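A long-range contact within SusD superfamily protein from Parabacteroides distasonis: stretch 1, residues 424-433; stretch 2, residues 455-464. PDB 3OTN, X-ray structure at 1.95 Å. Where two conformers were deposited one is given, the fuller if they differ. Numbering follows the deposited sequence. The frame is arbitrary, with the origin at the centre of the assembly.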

# COMPACT_ATOMS: atom_id res chain seq x y z
N MSE A 424 0.09 -5.56 -4.60
CA MSE A 424 -0.09 -6.46 -5.73
C MSE A 424 -0.64 -5.72 -6.97
O MSE A 424 -0.17 -5.95 -8.10
CB MSE A 424 -1.02 -7.61 -5.30
CG MSE A 424 -1.25 -8.66 -6.32
SE MSE A 424 -2.59 -9.95 -5.69
CE MSE A 424 -1.47 -10.89 -4.37
N TRP A 425 -1.65 -4.86 -6.79
CA TRP A 425 -2.26 -4.16 -7.93
C TRP A 425 -1.18 -3.30 -8.63
O TRP A 425 -1.02 -3.36 -9.84
CB TRP A 425 -3.46 -3.31 -7.52
CG TRP A 425 -4.12 -2.64 -8.70
CD1 TRP A 425 -4.19 -1.32 -8.93
CD2 TRP A 425 -4.72 -3.28 -9.83
NE1 TRP A 425 -4.83 -1.07 -10.11
CE2 TRP A 425 -5.18 -2.26 -10.69
CE3 TRP A 425 -4.92 -4.60 -10.20
CZ2 TRP A 425 -5.82 -2.52 -11.89
CZ3 TRP A 425 -5.55 -4.87 -11.39
CH2 TRP A 425 -6.00 -3.84 -12.22
N PHE A 426 -0.43 -2.55 -7.84
CA PHE A 426 0.69 -1.75 -8.37
C PHE A 426 1.78 -2.61 -9.07
O PHE A 426 2.27 -2.22 -10.13
CB PHE A 426 1.33 -0.90 -7.26
CG PHE A 426 0.43 0.21 -6.72
CD1 PHE A 426 -0.42 0.93 -7.55
CD2 PHE A 426 0.45 0.51 -5.37
CE1 PHE A 426 -1.23 1.95 -7.04
CE2 PHE A 426 -0.33 1.52 -4.85
CZ PHE A 426 -1.17 2.25 -5.68
N ASP A 427 2.11 -3.78 -8.51
CA ASP A 427 3.00 -4.73 -9.23
C ASP A 427 2.45 -5.14 -10.62
O ASP A 427 3.16 -5.15 -11.63
CB ASP A 427 3.21 -6.01 -8.42
CG ASP A 427 4.06 -5.82 -7.20
OD1 ASP A 427 4.63 -4.73 -6.94
OD2 ASP A 427 4.18 -6.84 -6.47
N MSE A 428 1.17 -5.46 -10.66
CA MSE A 428 0.50 -5.83 -11.90
C MSE A 428 0.58 -4.70 -12.95
O MSE A 428 0.81 -4.97 -14.12
CB MSE A 428 -0.95 -6.26 -11.64
CG MSE A 428 -1.09 -7.55 -10.84
SE MSE A 428 -2.97 -7.88 -10.42
CE MSE A 428 -2.89 -9.66 -9.60
N LEU A 429 0.40 -3.46 -12.52
CA LEU A 429 0.43 -2.32 -13.45
C LEU A 429 1.85 -2.06 -14.00
O LEU A 429 2.01 -1.78 -15.19
CB LEU A 429 -0.10 -1.06 -12.76
CG LEU A 429 -1.59 -1.06 -12.36
CD1 LEU A 429 -1.97 0.31 -11.78
CD2 LEU A 429 -2.55 -1.44 -13.56
N ARG A 430 2.88 -2.16 -13.15
CA ARG A 430 4.24 -1.86 -13.60
C ARG A 430 4.89 -2.98 -14.41
O ARG A 430 5.76 -2.70 -15.23
CB ARG A 430 5.14 -1.37 -12.44
CG ARG A 430 5.51 -2.40 -11.44
CD ARG A 430 6.33 -1.78 -10.30
NE ARG A 430 6.47 -2.78 -9.26
CZ ARG A 430 7.25 -3.86 -9.36
NH1 ARG A 430 8.04 -4.07 -10.43
NH2 ARG A 430 7.25 -4.74 -8.37
N THR A 431 4.45 -4.23 -14.22
CA THR A 431 4.93 -5.35 -15.02
C THR A 431 3.99 -5.64 -16.20
O THR A 431 4.42 -6.25 -17.17
CB THR A 431 5.06 -6.64 -14.18
OG1 THR A 431 3.78 -7.05 -13.67
CG2 THR A 431 6.00 -6.43 -13.02
N ARG A 432 2.73 -5.22 -16.12
CA ARG A 432 1.64 -5.64 -17.04
C ARG A 432 1.58 -7.17 -17.16
O ARG A 432 1.35 -7.71 -18.24
CB ARG A 432 1.72 -4.94 -18.41
CG ARG A 432 1.33 -3.47 -18.26
CD ARG A 432 1.25 -2.72 -19.54
NE ARG A 432 1.08 -1.29 -19.26
CZ ARG A 432 1.12 -0.34 -20.19
NH1 ARG A 432 1.31 -0.67 -21.46
NH2 ARG A 432 0.98 0.94 -19.88
N LYS A 433 1.77 -7.83 -16.01
CA LYS A 433 1.66 -9.27 -15.88
C LYS A 433 0.78 -9.59 -14.68
O LYS A 433 0.84 -8.92 -13.65
CB LYS A 433 3.04 -9.93 -15.68
CG LYS A 433 4.03 -9.72 -16.83
CD LYS A 433 3.81 -10.67 -17.98
CE LYS A 433 4.90 -10.49 -19.04
NZ LYS A 433 4.52 -11.32 -20.21
N VAL A 455 -12.56 -10.16 -19.26
CA VAL A 455 -11.25 -10.04 -19.88
C VAL A 455 -10.71 -8.62 -19.72
O VAL A 455 -11.38 -7.65 -20.09
CB VAL A 455 -11.28 -10.48 -21.38
CG1 VAL A 455 -9.91 -10.27 -22.01
CG2 VAL A 455 -11.72 -11.96 -21.51
N TYR A 456 -9.50 -8.48 -19.17
CA TYR A 456 -8.89 -7.17 -18.95
C TYR A 456 -8.41 -6.59 -20.28
O TYR A 456 -7.91 -7.32 -21.14
CB TYR A 456 -7.74 -7.25 -17.95
CG TYR A 456 -8.16 -7.44 -16.48
CD1 TYR A 456 -9.43 -7.89 -16.13
CD2 TYR A 456 -7.26 -7.21 -15.46
CE1 TYR A 456 -9.79 -8.07 -14.80
CE2 TYR A 456 -7.61 -7.40 -14.11
CZ TYR A 456 -8.86 -7.85 -13.79
OH TYR A 456 -9.22 -8.06 -12.49
N THR A 457 -8.62 -5.28 -20.43
CA THR A 457 -8.19 -4.52 -21.58
C THR A 457 -7.30 -3.36 -21.12
O THR A 457 -7.02 -3.20 -19.92
CB THR A 457 -9.41 -3.96 -22.33
OG1 THR A 457 -10.01 -2.88 -21.58
CG2 THR A 457 -10.45 -5.08 -22.62
N GLU A 458 -6.88 -2.53 -22.08
CA GLU A 458 -6.12 -1.31 -21.79
C GLU A 458 -6.83 -0.39 -20.76
O GLU A 458 -6.19 0.29 -19.94
CB GLU A 458 -5.83 -0.54 -23.10
CG GLU A 458 -4.89 -1.25 -24.10
CD GLU A 458 -5.56 -2.28 -25.05
OE1 GLU A 458 -6.76 -2.63 -24.92
OE2 GLU A 458 -4.83 -2.74 -25.95
N THR A 459 -8.16 -0.38 -20.79
CA THR A 459 -8.98 0.42 -19.86
C THR A 459 -8.66 0.18 -18.38
O THR A 459 -8.53 1.14 -17.61
CB THR A 459 -10.47 0.16 -20.11
OG1 THR A 459 -10.76 0.46 -21.48
CG2 THR A 459 -11.37 0.99 -19.20
N GLN A 460 -8.47 -1.10 -18.03
CA GLN A 460 -8.29 -1.50 -16.63
C GLN A 460 -6.90 -1.14 -16.08
O GLN A 460 -6.69 -1.23 -14.87
CB GLN A 460 -8.55 -2.99 -16.44
CG GLN A 460 -10.02 -3.41 -16.45
CD GLN A 460 -10.69 -3.30 -17.80
OE1 GLN A 460 -10.12 -3.67 -18.84
NE2 GLN A 460 -11.93 -2.82 -17.80
N LEU A 461 -5.97 -0.72 -16.95
CA LEU A 461 -4.65 -0.22 -16.50
C LEU A 461 -4.71 1.03 -15.59
O LEU A 461 -3.75 1.29 -14.85
CB LEU A 461 -3.76 0.10 -17.71
CG LEU A 461 -3.31 -1.09 -18.58
CD1 LEU A 461 -2.66 -0.58 -19.87
CD2 LEU A 461 -2.39 -2.02 -17.82
N LEU A 462 -5.80 1.79 -15.66
CA LEU A 462 -5.99 2.97 -14.81
C LEU A 462 -7.42 3.00 -14.28
O LEU A 462 -8.30 2.35 -14.83
CB LEU A 462 -5.72 4.25 -15.61
CG LEU A 462 -4.29 4.47 -16.07
CD1 LEU A 462 -4.19 5.66 -17.04
CD2 LEU A 462 -3.33 4.65 -14.90
N PHE A 463 -7.61 3.74 -13.20
CA PHE A 463 -8.92 4.02 -12.66
C PHE A 463 -9.40 5.35 -13.22
O PHE A 463 -8.59 6.17 -13.63
CB PHE A 463 -8.94 4.03 -11.12
CG PHE A 463 -8.85 2.66 -10.53
CD1 PHE A 463 -9.93 1.77 -10.65
CD2 PHE A 463 -7.73 2.24 -9.86
CE1 PHE A 463 -9.85 0.50 -10.13
CE2 PHE A 463 -7.67 0.94 -9.33
CZ PHE A 463 -8.71 0.11 -9.46
N PRO A 464 -10.73 5.55 -13.24
CA PRO A 464 -11.25 6.78 -13.82
C PRO A 464 -11.02 7.99 -12.93
O PRO A 464 -10.95 7.87 -11.69
CB PRO A 464 -12.78 6.52 -13.91
CG PRO A 464 -13.02 5.20 -13.37
CD PRO A 464 -11.80 4.68 -12.72
O HOH W 1 -6.23 0.43 -12.45

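Residues 424-431 of stretch 1 are helical. Successive backbone hydrogen bonds hold the turns, among them Leu 429 N to Trp 425 O at 3.0 Å and Thr 431 N to Asp 427 O at 3.0 Å. Arg 432 is the first residue to leave helical geometry, with positive phi (51°). Arg 432 N still makes a weak hydrogen bond to Met 428 O, at 2.8 Å.

Outside a short 3-10 segment at 459-461, stretch 2 is loop or turn. Gln 460 N hydrogen-bonds to Thr 457 O at 3.2 Å, and Leu 461 N hydrogen-bonds to Glu 458 O at 3.2 Å.

The two backbones come nearest at Leu 429 and Leu 461, whose CA atoms lie 6.3 Å apart. No direct hydrogen bond crosses between the stretches. The contact rests on packing and one bridging water.

The Gln 460 side chain folds back and hydrogen-bonds within its own turn. Gln 460 OE1 accepts from Thr 457 N at 2.7 Å and from Thr 457 OG1 at 2.9 Å. The end of that side chain leads away from stretch 1, and the closest contact of Gln 460 with it is made by the backbone O.

The CA-to-CB bond of Trp 425 points toward stretch 2, and its side chain touches three residues. Gln 460 O lies at the edge of the indole, near its plane, 3.4 Å from Trp 425 CZ2. Tyr 456 CE2 is also at the edge, 4.2 Å from Trp 425 CZ3. Phe 463 approaches obliquely. Phe 463 CE2 is 3.6 Å from Trp 425 NE1, and the Phe 463 ring plane is inclined at 41° to the five-membered ring.

Water 1 links the indole to the backbone of stretch 2. It accepts a weak hydrogen bond from Trp 425 NE1 at 3.1 Å and donates to Gln 460 O at 3.0 Å. The indole nitrogen is thus served by the water rather than by a protein acceptor across the contact.

One turn along the helix, Leu 429 adds an apolar contact. Its CA-to-CB bond is directed sideways, but the end of the side chain reaches stretch 2. Leu 429 CD2 lies 3.2 Å from Leu 461 O, a close approach, and 4.3 Å from Leu 461 CD2.

Leu 461 also meets Arg 432. The CA-to-CB bond of Leu 461 points away from stretch 1, yet the side chain turns back. Leu 461 CD1 sits over one face of the guanidinium, 3.8 Å from Arg 432 CZ. This is a packing contact, since a methyl group offers the arginine no acceptor.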